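Local structure of thiamin pyrophosphokinase (Geobacillus thermodenitrificans, 3K94) at residues W87-T92 / R122-V127; I3-G8 / E82-W87; K118-P123 / L133-P138. The protein catalyses the transfer of pyrophosphate from ATP to thiamine, which yields thiamine diphosphate, the cofactor form of vitamin B1. All coordinates share one frame; numbering follows the deposited sequence.

Contact 1 (W87-T92 / R122-V127); sequences WAVEQT and RPIEIV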
ATOM      1  N   TRP B  87       5.081 -18.072 -13.040  1.00 26.82           N
ATOM      2  CA  TRP B  87       4.501 -19.039 -13.961  1.00 22.60           C
ATOM      3  C   TRP B  87       3.545 -18.332 -14.920  1.00 26.84           C
ATOM      4  O   TRP B  87       3.667 -18.453 -16.141  1.00 30.48           O
ATOM      5  CB  TRP B  87       3.795 -20.174 -13.193  1.00 24.72           C
ATOM      6  CG  TRP B  87       2.946 -21.064 -14.072  1.00 24.91           C
ATOM      7  CD1 TRP B  87       3.374 -22.130 -14.826  1.00 22.95           C
ATOM      8  CD2 TRP B  87       1.530 -20.956 -14.303  1.00 27.76           C
ATOM      9  NE1 TRP B  87       2.316 -22.677 -15.511  1.00 21.83           N
ATOM     10  CE2 TRP B  87       1.175 -21.983 -15.208  1.00 28.80           C
ATOM     11  CE3 TRP B  87       0.533 -20.088 -13.843  1.00 31.52           C
ATOM     12  CZ2 TRP B  87      -0.135 -22.166 -15.658  1.00 33.71           C
ATOM     13  CZ3 TRP B  87      -0.771 -20.278 -14.284  1.00 31.01           C
ATOM     14  CH2 TRP B  87      -1.090 -21.305 -15.184  1.00 34.12           C
ATOM     15  N   ALA B  88       2.598 -17.588 -14.363  1.00 28.17           N
ATOM     16  CA  ALA B  88       1.624 -16.837 -15.157  1.00 25.30           C
ATOM     17  C   ALA B  88       2.238 -16.054 -16.317  1.00 28.01           C
ATOM     18  O   ALA B  88       1.705 -16.072 -17.424  1.00 30.01           O
ATOM     19  CB  ALA B  88       0.830 -15.892 -14.258  1.00 21.68           C
ATOM     20  N   VAL B  89       3.338 -15.345 -16.073  1.00 25.06           N
ATOM     21  CA  VAL B  89       3.925 -14.519 -17.135  1.00 30.50           C
ATOM     22  C   VAL B  89       4.515 -15.323 -18.299  1.00 34.57           C
ATOM     23  O   VAL B  89       4.960 -14.739 -19.284  1.00 37.03           O
ATOM     24  CB  VAL B  89       5.010 -13.551 -16.617  1.00 30.24           C
ATOM     25  CG1 VAL B  89       4.439 -12.634 -15.554  1.00 31.74           C
ATOM     26  CG2 VAL B  89       6.222 -14.325 -16.103  1.00 27.10           C
ATOM     27  N   GLU B  90       4.519 -16.648 -18.183  1.00 35.49           N
ATOM     28  CA  GLU B  90       4.982 -17.510 -19.269  1.00 39.14           C
ATOM     29  C   GLU B  90       3.854 -18.022 -20.156  1.00 39.19           C
ATOM     30  O   GLU B  90       4.111 -18.683 -21.164  1.00 40.00           O
ATOM     31  CB  GLU B  90       5.750 -18.717 -18.723  1.00 40.34           C
ATOM     32  CG  GLU B  90       7.053 -18.379 -18.047  1.00 42.40           C
ATOM     33  CD  GLU B  90       7.763 -19.613 -17.531  1.00 47.44           C
ATOM     34  OE1 GLU B  90       8.975 -19.521 -17.262  1.00 52.80           O
ATOM     35  OE2 GLU B  90       7.112 -20.675 -17.396  1.00 45.70           O
ATOM     36  N   GLN B  91       2.613 -17.729 -19.782  1.00 36.37           N
ATOM     37  CA  GLN B  91       1.464 -18.324 -20.455  1.00 37.76           C
ATOM     38  C   GLN B  91       0.910 -17.519 -21.629  1.00 41.90           C
ATOM     39  O   GLN B  91      -0.068 -17.922 -22.262  1.00 44.01           O
ATOM     40  CB  GLN B  91       0.354 -18.603 -19.438  1.00 36.58           C
ATOM     41  CG  GLN B  91       0.836 -19.412 -18.245  1.00 37.07           C
ATOM     42  CD  GLN B  91       1.601 -20.660 -18.671  1.00 38.21           C
ATOM     43  OE1 GLN B  91       1.190 -21.370 -19.593  1.00 35.93           O
ATOM     44  NE2 GLN B  91       2.712 -20.929 -18.003  1.00 37.77           N
ATOM     45  N   THR B  92       1.524 -16.381 -21.915  1.00 43.00           N
ATOM     46  CA  THR B  92       1.027 -15.506 -22.968  1.00 51.80           C
ATOM     47  C   THR B  92      -0.446 -15.121 -22.762  1.00 49.71           C
ATOM     48  O   THR B  92      -1.273 -15.232 -23.670  1.00 49.11           O
ATOM     49  CB  THR B  92       1.221 -16.135 -24.362  1.00 58.90           C
ATOM     50  OG1 THR B  92       0.245 -17.166 -24.576  1.00 63.91           O
ATOM     51  CG2 THR B  92       2.629 -16.714 -24.492  1.00 58.53           C
ATOM     52  N   ARG B 122       4.926  -6.342 -18.620  1.00 33.73           N
ATOM     53  CA  ARG B 122       3.761  -7.220 -18.765  1.00 33.78           C
ATOM     54  C   ARG B 122       2.498  -6.572 -18.210  1.00 30.06           C
ATOM     55  O   ARG B 122       2.554  -5.796 -17.264  1.00 28.78           O
ATOM     56  CB  ARG B 122       3.996  -8.536 -18.036  1.00 36.27           C
ATOM     57  CG  ARG B 122       5.410  -9.062 -18.152  1.00 44.18           C
ATOM     58  CD  ARG B 122       5.767  -9.372 -19.593  1.00 49.59           C
ATOM     59  NE  ARG B 122       6.818 -10.383 -19.665  1.00 55.55           N
ATOM     60  CZ  ARG B 122       6.603 -11.657 -19.974  1.00 57.63           C
ATOM     61  NH1 ARG B 122       5.375 -12.079 -20.249  1.00 57.65           N
ATOM     62  NH2 ARG B 122       7.617 -12.505 -20.012  1.00 60.49           N
ATOM     63  N   PRO B 123       1.349  -6.913 -18.791  1.00 33.47           N
ATOM     64  CA  PRO B 123       0.054  -6.383 -18.357  1.00 34.80           C
ATOM     65  C   PRO B 123      -0.411  -7.066 -17.082  1.00 32.43           C
ATOM     66  O   PRO B 123      -1.065  -8.105 -17.163  1.00 31.75           O
ATOM     67  CB  PRO B 123      -0.885  -6.763 -19.510  1.00 36.17           C
ATOM     68  CG  PRO B 123       0.010  -7.254 -20.621  1.00 37.89           C
ATOM     69  CD  PRO B 123       1.218  -7.802 -19.955  1.00 34.70           C
ATOM     70  N   ILE B 124      -0.085  -6.501 -15.924  1.00 28.80           N
ATOM     71  CA  ILE B 124      -0.482  -7.113 -14.659  1.00 24.88           C
ATOM     72  C   ILE B 124      -1.197  -6.047 -13.846  1.00 23.85           C
ATOM     73  O   ILE B 124      -0.759  -4.909 -13.826  1.00 26.43           O
ATOM     74  CB  ILE B 124       0.741  -7.678 -13.889  1.00 28.51           C
ATOM     75  CG1 ILE B 124       1.571  -8.595 -14.796  1.00 25.67           C
ATOM     76  CG2 ILE B 124       0.309  -8.434 -12.632  1.00 23.23           C
ATOM     77  CD1 ILE B 124       3.009  -8.709 -14.381  1.00 21.04           C
ATOM     78  N   GLU B 125      -2.330  -6.390 -13.239  1.00 20.72           N
ATOM     79  CA  GLU B 125      -3.037  -5.464 -12.352  1.00 19.98           C
ATOM     80  C   GLU B 125      -3.095  -6.052 -10.948  1.00 21.81           C
ATOM     81  O   GLU B 125      -3.308  -7.241 -10.776  1.00 23.99           O
ATOM     82  CB  GLU B 125      -4.480  -5.227 -12.800  1.00 16.34           C
ATOM     83  CG  GLU B 125      -4.689  -4.791 -14.240  1.00 22.01           C
ATOM     84  CD  GLU B 125      -6.152  -4.435 -14.517  1.00 28.26           C
ATOM     85  OE1 GLU B 125      -7.049  -5.064 -13.917  1.00 24.76           O
ATOM     86  OE2 GLU B 125      -6.406  -3.518 -15.322  1.00 28.28           O
ATOM     87  N   ILE B 126      -2.917  -5.226  -9.935  1.00 19.98           N
ATOM     88  CA  ILE B 126      -3.361  -5.613  -8.607  1.00 15.34           C
ATOM     89  C   ILE B 126      -4.766  -5.045  -8.408  1.00 19.18           C
ATOM     90  O   ILE B 126      -5.011  -3.846  -8.638  1.00 20.61           O
ATOM     91  CB  ILE B 126      -2.405  -5.075  -7.521  1.00 20.57           C
ATOM     92  CG1 ILE B 126      -1.077  -5.839  -7.570  1.00 21.26           C
ATOM     93  CG2 ILE B 126      -3.051  -5.175  -6.146  1.00 20.56           C
ATOM     94  CD1 ILE B 126      -0.004  -5.293  -6.623  1.00 20.84           C
ATOM     95  N   VAL B 127      -5.693  -5.888  -7.981  1.00 18.11           N
ATOM     96  CA  VAL B 127      -7.081  -5.465  -7.845  1.00 17.24           C
ATOM     97  C   VAL B 127      -7.666  -5.827  -6.490  1.00 20.11           C
ATOM     98  O   VAL B 127      -7.516  -6.960  -6.024  1.00 23.62           O
ATOM     99  CB  VAL B 127      -7.959  -6.176  -8.890  1.00 21.09           C
ATOM    100  CG1 VAL B 127      -9.418  -5.717  -8.753  1.00 14.81           C
ATOM    101  CG2 VAL B 127      -7.396  -5.956 -10.294  1.00 18.42           C
TER

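Contact 2 (I3-G8 / E82-W87); sequences IHIVGG and EIALDW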
ATOM      1  N   ILE B   3      -5.514 -14.397 -17.041  1.00 24.93           N
ATOM      2  CA  ILE B   3      -5.189 -15.146 -15.827  1.00 24.19           C
ATOM      3  C   ILE B   3      -5.497 -14.363 -14.556  1.00 23.25           C
ATOM      4  O   ILE B   3      -4.946 -13.297 -14.327  1.00 25.73           O
ATOM      5  CB  ILE B   3      -3.726 -15.617 -15.822  1.00 26.41           C
ATOM      6  CG1 ILE B   3      -3.499 -16.603 -16.971  1.00 28.11           C
ATOM      7  CG2 ILE B   3      -3.375 -16.261 -14.483  1.00 23.51           C
ATOM      8  CD1 ILE B   3      -2.063 -17.026 -17.127  1.00 34.49           C
ATOM      9  N   HIS B   4      -6.381 -14.914 -13.734  1.00 23.95           N
ATOM     10  CA  HIS B   4      -6.755 -14.304 -12.466  1.00 23.53           C
ATOM     11  C   HIS B   4      -6.209 -15.105 -11.290  1.00 27.63           C
ATOM     12  O   HIS B   4      -6.645 -16.231 -11.032  1.00 25.53           O
ATOM     13  CB  HIS B   4      -8.272 -14.190 -12.380  1.00 17.80           C
ATOM     14  CG  HIS B   4      -8.829 -13.096 -13.231  1.00 17.55           C
ATOM     15  ND1 HIS B   4     -10.180 -12.910 -13.421  1.00 19.22           N
ATOM     16  CD2 HIS B   4      -8.209 -12.125 -13.944  1.00 17.25           C
ATOM     17  CE1 HIS B   4     -10.369 -11.858 -14.198  1.00 20.72           C
ATOM     18  NE2 HIS B   4      -9.189 -11.365 -14.530  1.00 20.21           N
ATOM     19  N   ILE B   5      -5.246 -14.517 -10.589  1.00 25.25           N
ATOM     20  CA  ILE B   5      -4.621 -15.156  -9.441  1.00 24.45           C
ATOM     21  C   ILE B   5      -5.233 -14.633  -8.147  1.00 23.40           C
ATOM     22  O   ILE B   5      -5.300 -13.435  -7.932  1.00 21.62           O
ATOM     23  CB  ILE B   5      -3.106 -14.911  -9.429  1.00 23.38           C
ATOM     24  CG1 ILE B   5      -2.489 -15.364 -10.761  1.00 22.55           C
ATOM     25  CG2 ILE B   5      -2.475 -15.609  -8.250  1.00 19.75           C
ATOM     26  CD1 ILE B   5      -1.003 -15.091 -10.913  1.00 21.27           C
ATOM     27  N   VAL B   6      -5.682 -15.539  -7.291  1.00 25.29           N
ATOM     28  CA  VAL B   6      -6.311 -15.154  -6.038  1.00 25.31           C
ATOM     29  C   VAL B   6      -5.459 -15.639  -4.874  1.00 24.93           C
ATOM     30  O   VAL B   6      -5.322 -16.849  -4.640  1.00 25.04           O
ATOM     31  CB  VAL B   6      -7.740 -15.729  -5.928  1.00 23.09           C
ATOM     32  CG1 VAL B   6      -8.390 -15.286  -4.633  1.00 18.56           C
ATOM     33  CG2 VAL B   6      -8.568 -15.303  -7.133  1.00 20.95           C
ATOM     34  N   GLY B   7      -4.865 -14.679  -4.177  1.00 21.62           N
ATOM     35  CA  GLY B   7      -4.002 -14.934  -3.033  1.00 25.03           C
ATOM     36  C   GLY B   7      -4.749 -14.846  -1.712  1.00 24.67           C
ATOM     37  O   GLY B   7      -5.978 -14.702  -1.696  1.00 20.03           O
ATOM     38  N   GLY B   8      -4.013 -14.925  -0.603  1.00 24.22           N
ATOM     39  CA  GLY B   8      -4.637 -15.154   0.686  1.00 26.54           C
ATOM     40  C   GLY B   8      -4.735 -13.971   1.637  1.00 30.22           C
ATOM     41  O   GLY B   8      -4.811 -14.168   2.849  1.00 29.48           O
ATOM     42  N   GLU B  82       4.623 -14.839  -5.814  1.00 25.89           N
ATOM     43  CA  GLU B  82       5.741 -14.690  -6.734  1.00 26.90           C
ATOM     44  C   GLU B  82       5.874 -15.909  -7.645  1.00 24.63           C
ATOM     45  O   GLU B  82       5.943 -15.772  -8.863  1.00 28.64           O
ATOM     46  CB  GLU B  82       7.055 -14.474  -5.977  1.00 25.22           C
ATOM     47  CG  GLU B  82       8.265 -14.532  -6.886  1.00 28.51           C
ATOM     48  CD  GLU B  82       9.534 -14.059  -6.211  1.00 37.31           C
ATOM     49  OE1 GLU B  82       9.614 -14.134  -4.970  1.00 39.56           O
ATOM     50  OE2 GLU B  82      10.454 -13.613  -6.925  1.00 42.20           O
ATOM     51  N   ILE B  83       5.896 -17.102  -7.064  1.00 22.30           N
ATOM     52  CA  ILE B  83       6.007 -18.283  -7.912  1.00 27.05           C
ATOM     53  C   ILE B  83       4.803 -18.388  -8.835  1.00 25.31           C
ATOM     54  O   ILE B  83       4.957 -18.737 -10.015  1.00 21.70           O
ATOM     55  CB  ILE B  83       6.270 -19.610  -7.135  1.00 39.27           C
ATOM     56  CG1 ILE B  83       5.196 -19.882  -6.084  1.00 35.49           C
ATOM     57  CG2 ILE B  83       7.644 -19.578  -6.475  1.00 43.27           C
ATOM     58  CD1 ILE B  83       5.533 -21.068  -5.193  1.00 33.92           C
ATOM     59  N   ALA B  84       3.617 -18.046  -8.320  1.00 21.94           N
ATOM     60  CA  ALA B  84       2.421 -18.047  -9.168  1.00 23.05           C
ATOM     61  C   ALA B  84       2.583 -17.073 -10.335  1.00 24.96           C
ATOM     62  O   ALA B  84       2.330 -17.414 -11.484  1.00 25.47           O
ATOM     63  CB  ALA B  84       1.156 -17.731  -8.354  1.00 18.17           C
ATOM     64  N   LEU B  85       3.031 -15.859 -10.039  1.00 27.18           N
ATOM     65  CA  LEU B  85       3.188 -14.869 -11.094  1.00 23.95           C
ATOM     66  C   LEU B  85       4.305 -15.254 -12.073  1.00 25.91           C
ATOM     67  O   LEU B  85       4.141 -15.106 -13.286  1.00 25.48           O
ATOM     68  CB  LEU B  85       3.428 -13.475 -10.526  1.00 25.81           C
ATOM     69  CG  LEU B  85       3.530 -12.377 -11.586  1.00 24.44           C
ATOM     70  CD1 LEU B  85       2.226 -12.211 -12.383  1.00 23.42           C
ATOM     71  CD2 LEU B  85       3.938 -11.097 -10.927  1.00 24.71           C
ATOM     72  N   ASP B  86       5.427 -15.745 -11.544  1.00 24.95           N
ATOM     73  CA  ASP B  86       6.528 -16.222 -12.373  1.00 23.69           C
ATOM     74  C   ASP B  86       6.012 -17.213 -13.437  1.00 29.05           C
ATOM     75  O   ASP B  86       6.436 -17.195 -14.594  1.00 31.98           O
ATOM     76  CB  ASP B  86       7.590 -16.897 -11.502  1.00 26.87           C
ATOM     77  CG  ASP B  86       8.426 -15.909 -10.702  1.00 28.85           C
ATOM     78  OD1 ASP B  86       8.398 -14.691 -11.000  1.00 30.16           O
ATOM     79  OD2 ASP B  86       9.119 -16.361  -9.764  1.00 27.97           O
ATOM     80  N   TRP B  87       5.081 -18.072 -13.040  1.00 26.82           N
ATOM     81  CA  TRP B  87       4.501 -19.039 -13.961  1.00 22.60           C
ATOM     82  C   TRP B  87       3.545 -18.332 -14.920  1.00 26.84           C
ATOM     83  O   TRP B  87       3.667 -18.453 -16.141  1.00 30.48           O
ATOM     84  CB  TRP B  87       3.795 -20.174 -13.193  1.00 24.72           C
ATOM     85  CG  TRP B  87       2.946 -21.064 -14.072  1.00 24.91           C
ATOM     86  CD1 TRP B  87       3.374 -22.130 -14.826  1.00 22.95           C
ATOM     87  CD2 TRP B  87       1.530 -20.956 -14.303  1.00 27.76           C
ATOM     88  NE1 TRP B  87       2.316 -22.677 -15.511  1.00 21.83           N
ATOM     89  CE2 TRP B  87       1.175 -21.983 -15.208  1.00 28.80           C
ATOM     90  CE3 TRP B  87       0.533 -20.088 -13.843  1.00 31.52           C
ATOM     91  CZ2 TRP B  87      -0.135 -22.166 -15.658  1.00 33.71           C
ATOM     92  CZ3 TRP B  87      -0.771 -20.278 -14.284  1.00 31.01           C
ATOM     93  CH2 TRP B  87      -1.090 -21.305 -15.184  1.00 34.12           C
TER

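Contact 3 (K118-P123 / L133-P138); sequences KYADRP and LTVHLP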
ATOM      1  N   LYS B 118       9.179  -5.652 -11.353  1.00 33.56           N
ATOM      2  CA  LYS B 118      10.051  -6.620 -11.999  1.00 34.30           C
ATOM      3  C   LYS B 118       9.502  -6.994 -13.369  1.00 36.82           C
ATOM      4  O   LYS B 118      10.260  -7.127 -14.332  1.00 41.20           O
ATOM      5  CB  LYS B 118      10.237  -7.868 -11.138  1.00 33.98           C
ATOM      6  CG  LYS B 118      10.958  -8.995 -11.873  1.00 32.26           C
ATOM      7  CD  LYS B 118      11.200 -10.187 -10.968  1.00 29.87           C
ATOM      8  CE  LYS B 118      11.957 -11.291 -11.688  1.00 29.66           C
ATOM      9  NZ  LYS B 118      12.390 -12.336 -10.722  1.00 28.76           N
ATOM     10  N   TYR B 119       8.185  -7.153 -13.461  1.00 30.13           N
ATOM     11  CA  TYR B 119       7.545  -7.495 -14.729  1.00 27.56           C
ATOM     12  C   TYR B 119       6.815  -6.293 -15.333  1.00 29.26           C
ATOM     13  O   TYR B 119       5.727  -6.433 -15.890  1.00 24.28           O
ATOM     14  CB  TYR B 119       6.574  -8.664 -14.541  1.00 29.73           C
ATOM     15  CG  TYR B 119       7.244  -9.964 -14.131  1.00 32.01           C
ATOM     16  CD1 TYR B 119       8.066 -10.651 -15.012  1.00 35.55           C
ATOM     17  CD2 TYR B 119       7.043 -10.506 -12.870  1.00 30.06           C
ATOM     18  CE1 TYR B 119       8.677 -11.841 -14.642  1.00 38.83           C
ATOM     19  CE2 TYR B 119       7.638 -11.692 -12.493  1.00 31.33           C
ATOM     20  CZ  TYR B 119       8.459 -12.354 -13.378  1.00 38.74           C
ATOM     21  OH  TYR B 119       9.052 -13.539 -13.003  1.00 40.00           O
ATOM     22  N   ALA B 120       7.421  -5.115 -15.220  1.00 25.59           N
ATOM     23  CA  ALA B 120       6.784  -3.883 -15.661  1.00 27.40           C
ATOM     24  C   ALA B 120       6.342  -3.902 -17.128  1.00 26.14           C
ATOM     25  O   ALA B 120       5.413  -3.199 -17.501  1.00 25.91           O
ATOM     26  CB  ALA B 120       7.692  -2.675 -15.381  1.00 26.16           C
ATOM     27  N   ASP B 121       7.001  -4.697 -17.960  1.00 26.01           N
ATOM     28  CA  ASP B 121       6.616  -4.758 -19.374  1.00 31.46           C
ATOM     29  C   ASP B 121       5.420  -5.665 -19.651  1.00 33.68           C
ATOM     30  O   ASP B 121       4.956  -5.749 -20.782  1.00 35.20           O
ATOM     31  CB  ASP B 121       7.799  -5.151 -20.276  1.00 32.85           C
ATOM     32  CG  ASP B 121       8.424  -6.496 -19.898  1.00 42.05           C
ATOM     33  OD1 ASP B 121       8.209  -6.999 -18.772  1.00 42.62           O
ATOM     34  OD2 ASP B 121       9.158  -7.049 -20.741  1.00 48.65           O
ATOM     35  N   ARG B 122       4.926  -6.342 -18.620  1.00 33.73           N
ATOM     36  CA  ARG B 122       3.761  -7.220 -18.765  1.00 33.78           C
ATOM     37  C   ARG B 122       2.498  -6.572 -18.210  1.00 30.06           C
ATOM     38  O   ARG B 122       2.554  -5.796 -17.264  1.00 28.78           O
ATOM     39  CB  ARG B 122       3.996  -8.536 -18.036  1.00 36.27           C
ATOM     40  CG  ARG B 122       5.410  -9.062 -18.152  1.00 44.18           C
ATOM     41  CD  ARG B 122       5.767  -9.372 -19.593  1.00 49.59           C
ATOM     42  NE  ARG B 122       6.818 -10.383 -19.665  1.00 55.55           N
ATOM     43  CZ  ARG B 122       6.603 -11.657 -19.974  1.00 57.63           C
ATOM     44  NH1 ARG B 122       5.375 -12.079 -20.249  1.00 57.65           N
ATOM     45  NH2 ARG B 122       7.617 -12.505 -20.012  1.00 60.49           N
ATOM     46  N   PRO B 123       1.349  -6.913 -18.791  1.00 33.47           N
ATOM     47  CA  PRO B 123       0.054  -6.383 -18.357  1.00 34.80           C
ATOM     48  C   PRO B 123      -0.411  -7.066 -17.082  1.00 32.43           C
ATOM     49  O   PRO B 123      -1.065  -8.105 -17.163  1.00 31.75           O
ATOM     50  CB  PRO B 123      -0.885  -6.763 -19.510  1.00 36.17           C
ATOM     51  CG  PRO B 123       0.010  -7.254 -20.621  1.00 37.89           C
ATOM     52  CD  PRO B 123       1.218  -7.802 -19.955  1.00 34.70           C
ATOM     53  N   LEU B 133      -4.262  -1.272  -9.355  1.00 15.41           N
ATOM     54  CA  LEU B 133      -2.933  -0.682  -9.345  1.00 20.31           C
ATOM     55  C   LEU B 133      -2.113  -1.319 -10.448  1.00 20.61           C
ATOM     56  O   LEU B 133      -2.153  -2.536 -10.636  1.00 20.00           O
ATOM     57  CB  LEU B 133      -2.279  -0.851  -7.959  1.00 21.90           C
ATOM     58  CG  LEU B 133      -0.880  -0.274  -7.696  1.00 24.63           C
ATOM     59  CD1 LEU B 133      -0.655  -0.130  -6.205  1.00 23.63           C
ATOM     60  CD2 LEU B 133       0.205  -1.164  -8.313  1.00 24.70           C
ATOM     61  N   THR B 134      -1.411  -0.477 -11.201  1.00 18.94           N
ATOM     62  CA  THR B 134      -0.604  -0.908 -12.328  1.00 18.93           C
ATOM     63  C   THR B 134       0.666  -0.064 -12.402  1.00 22.81           C
ATOM     64  O   THR B 134       0.697   1.077 -11.930  1.00 24.89           O
ATOM     65  CB  THR B 134      -1.359  -0.775 -13.680  1.00 23.74           C
ATOM     66  OG1 THR B 134      -1.834   0.573 -13.857  1.00 26.56           O
ATOM     67  CG2 THR B 134      -2.533  -1.736 -13.752  1.00 25.29           C
ATOM     68  N   VAL B 135       1.713  -0.626 -12.996  1.00 22.12           N
ATOM     69  CA  VAL B 135       2.948   0.121 -13.235  1.00 23.21           C
ATOM     70  C   VAL B 135       3.275   0.052 -14.723  1.00 23.77           C
ATOM     71  O   VAL B 135       2.924  -0.920 -15.395  1.00 23.88           O
ATOM     72  CB  VAL B 135       4.128  -0.410 -12.380  1.00 28.05           C
ATOM     73  CG1 VAL B 135       3.777  -0.354 -10.883  1.00 26.64           C
ATOM     74  CG2 VAL B 135       4.476  -1.816 -12.791  1.00 27.94           C
ATOM     75  N   HIS B 136       3.945   1.076 -15.237  1.00 21.90           N
ATOM     76  CA  HIS B 136       4.100   1.221 -16.684  1.00 23.73           C
ATOM     77  C   HIS B 136       5.481   1.706 -17.113  1.00 23.31           C
ATOM     78  O   HIS B 136       6.097   2.550 -16.450  1.00 22.50           O
ATOM     79  CB  HIS B 136       3.048   2.195 -17.227  1.00 25.69           C
ATOM     80  CG  HIS B 136       1.642   1.757 -16.980  1.00 26.16           C
ATOM     81  ND1 HIS B 136       0.908   2.183 -15.893  1.00 24.26           N
ATOM     82  CD2 HIS B 136       0.840   0.912 -17.668  1.00 25.60           C
ATOM     83  CE1 HIS B 136      -0.290   1.625 -15.928  1.00 23.27           C
ATOM     84  NE2 HIS B 136      -0.351   0.839 -16.988  1.00 29.13           N
ATOM     85  N   LEU B 137       5.931   1.191 -18.252  1.00 18.29           N
ATOM     86  CA  LEU B 137       7.133   1.677 -18.915  1.00 20.58           C
ATOM     87  C   LEU B 137       6.712   2.708 -19.963  1.00 20.05           C
ATOM     88  O   LEU B 137       5.521   2.859 -20.236  1.00 22.04           O
ATOM     89  CB  LEU B 137       7.883   0.502 -19.555  1.00 23.95           C
ATOM     90  CG  LEU B 137       8.306  -0.595 -18.552  1.00 25.75           C
ATOM     91  CD1 LEU B 137       9.094  -1.714 -19.229  1.00 25.01           C
ATOM     92  CD2 LEU B 137       9.116  -0.022 -17.374  1.00 19.48           C
ATOM     93  N   PRO B 138       7.678   3.432 -20.554  1.00 25.13           N
ATOM     94  CA  PRO B 138       7.274   4.456 -21.524  1.00 30.45           C
ATOM     95  C   PRO B 138       6.396   3.910 -22.651  1.00 31.40           C
ATOM     96  O   PRO B 138       6.539   2.760 -23.090  1.00 30.90           O
ATOM     97  CB  PRO B 138       8.613   4.974 -22.064  1.00 33.53           C
ATOM     98  CG  PRO B 138       9.565   4.780 -20.910  1.00 31.60           C
ATOM     99  CD  PRO B 138       9.127   3.474 -20.275  1.00 27.03           C
TER
HETATM  100  O   HOH W   1       4.728  -1.228 -19.493  1.00 22.15           O
HETATM  101  O   HOH W   2       2.184  -2.990 -17.058  1.00 24.67           O

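Contact 1 (W87-T92 / R122-V127)
The guanidinium of Arg122 has Val89 CB over one of its faces, 3.9 Å above the plane and displaced toward the rim, while the same group binds Val89's own carbonyl. The site lies in the alpha/beta half of the kinase, where the chain leaving helix 80-88 meets the approach to strand 125-128. Arg122 NH1 donates to Val89 O at 2.9 Å; the bond is bent, with an angle of 132° at the hydrogen. On the acceptor side it lies in the carbonyl plane and uses a lone pair, but the oxygen stands 33° out of the guanidinium plane. A bend at chi2 of -63° folds the arginine chain so that its head reaches the turn. Val89 CG1 also approaches Ile124 CD1 at 4.3 Å, and both residues pack on Tyr119, so an apolar contact accompanies the polar one; Arg122 is exposed, whereas Val89 and Ile124 are buried. The type I turn from Ala88 to Gln91 presents Val89 O to the arginine. A second flat group lies beside this turn: Gln91 NE2 sits over one face of the Trp87 ring, toward its rim, and donates to Trp87 O at 3.2 Å. That oxygen also accepts from Glu90 N, and the two donors reach it from opposite faces of its carbonyl plane.

Contact 2 (I3-G8 / E82-W87)
Ile5 and Ala84 meet where helix 80-88 packs on the parallel part of the central sheet, the layered alpha/beta packing of the catalytic domain. Ile5, on strand 4-6, has the most surface buried here, and both its branches are used. With CG2 anti to the backbone N, that methyl comes within 4.2 Å of Ala84 CB. The longer branch carries CD1 onto the helix backbone, 4.1 Å from Ala84 O and 4.2 Å from Leu85 N. Ile5 CA and Ala84 CA are 7.6 Å apart, the nearest such pair. Trp87 has slightly more surface buried than Ala84: its side chain does not set out toward the strand, yet the far rim of the indole faces Ile3, with Trp87 CZ3 4.5 Å from Ile3 CD1, a loose approach. Val30 of the adjoining strand 28-30 touches both Ile5 and Ala84, and Met81 and Ala88 extend the helix surface against Ile5. No hydrogen bond joins the two segments. Their association is therefore one of shape and apolar burial: the helix keeps its own backbone bonds, such as Asp86 N to Glu82 O at 2.7 Å, the isoleucine CD1 merely rests on that backbone, and the alanine methyl adds the side-chain part.

Contact 3 (K118-P123 / L133-P138)
Leu137 faces Ala120 and spreads its two methyl groups over Ala120 and Asp121. CD2 points at Ala120 CB, 3.6 Å away, while CD1 reaches past it to Asp121 CB at 3.8 Å, so the fork of the leucine lies against two successive residues. Its CG is anti to the carbonyl carbon (chi1 -59°), which extends the side chain across to the turn. Two residues earlier, within the strand, Val135 comes in obliquely and brings CG2 to 4.2 Å from Ala120 CB; the alanine methyl is thus met by both residues. The type I turn from Tyr119 to Arg122, closed by the bond from Arg122 N to Tyr119 O, follows helix 106-118 and leads toward strand 125-128, whereas the partner is the end of strand 131-136, the next strand of the central sheet. Asp121 sets out away from the strand, although its CB touches Leu137, and its carboxylate OD1 lies at the edge of the Arg122 guanidinium, in plane, in a long salt bridge of 3.8 Å to NE. Backbone polar groups are joined through water. One water donates to Ala120 O at 2.9 Å and accepts from Leu137 N at 3.0 Å; a second sits 2.8 Å from Val135 O and also reaches Arg122 O. The first residue of the turn, Tyr119, bonds through OH to Asp86 OD1 of helix 80-88. Since no direct hydrogen bond links the two segments, the strand end and the turn are held by methyl packing, with water relaying between backbone groups that do not meet directly.

How the contacts relate
From the N terminus, contact 2 comes first: it closes a long loop of 73 residues, bringing helix 80-88 back over strand 4-6. Contact 1 opens as that contact ends, the two sharing Trp87, and spans 29 residues to the approach to strand 125-128. Contact 3 shares Arg122 and Pro123 with contact 1; its loop starts before contact 1 closes and ends beyond it, so the two overlap and neither nests in the other. Ala88 CB packs on Ile5 CD1 between contacts 2 and 1, and Leu85 CD2 meets Tyr119 CD2 between contacts 2 and 3. Contacts 1 and 2 tie helix 80-88 to the central sheet; contact 3 joins the turn after helix 106-118 to strand 131-136.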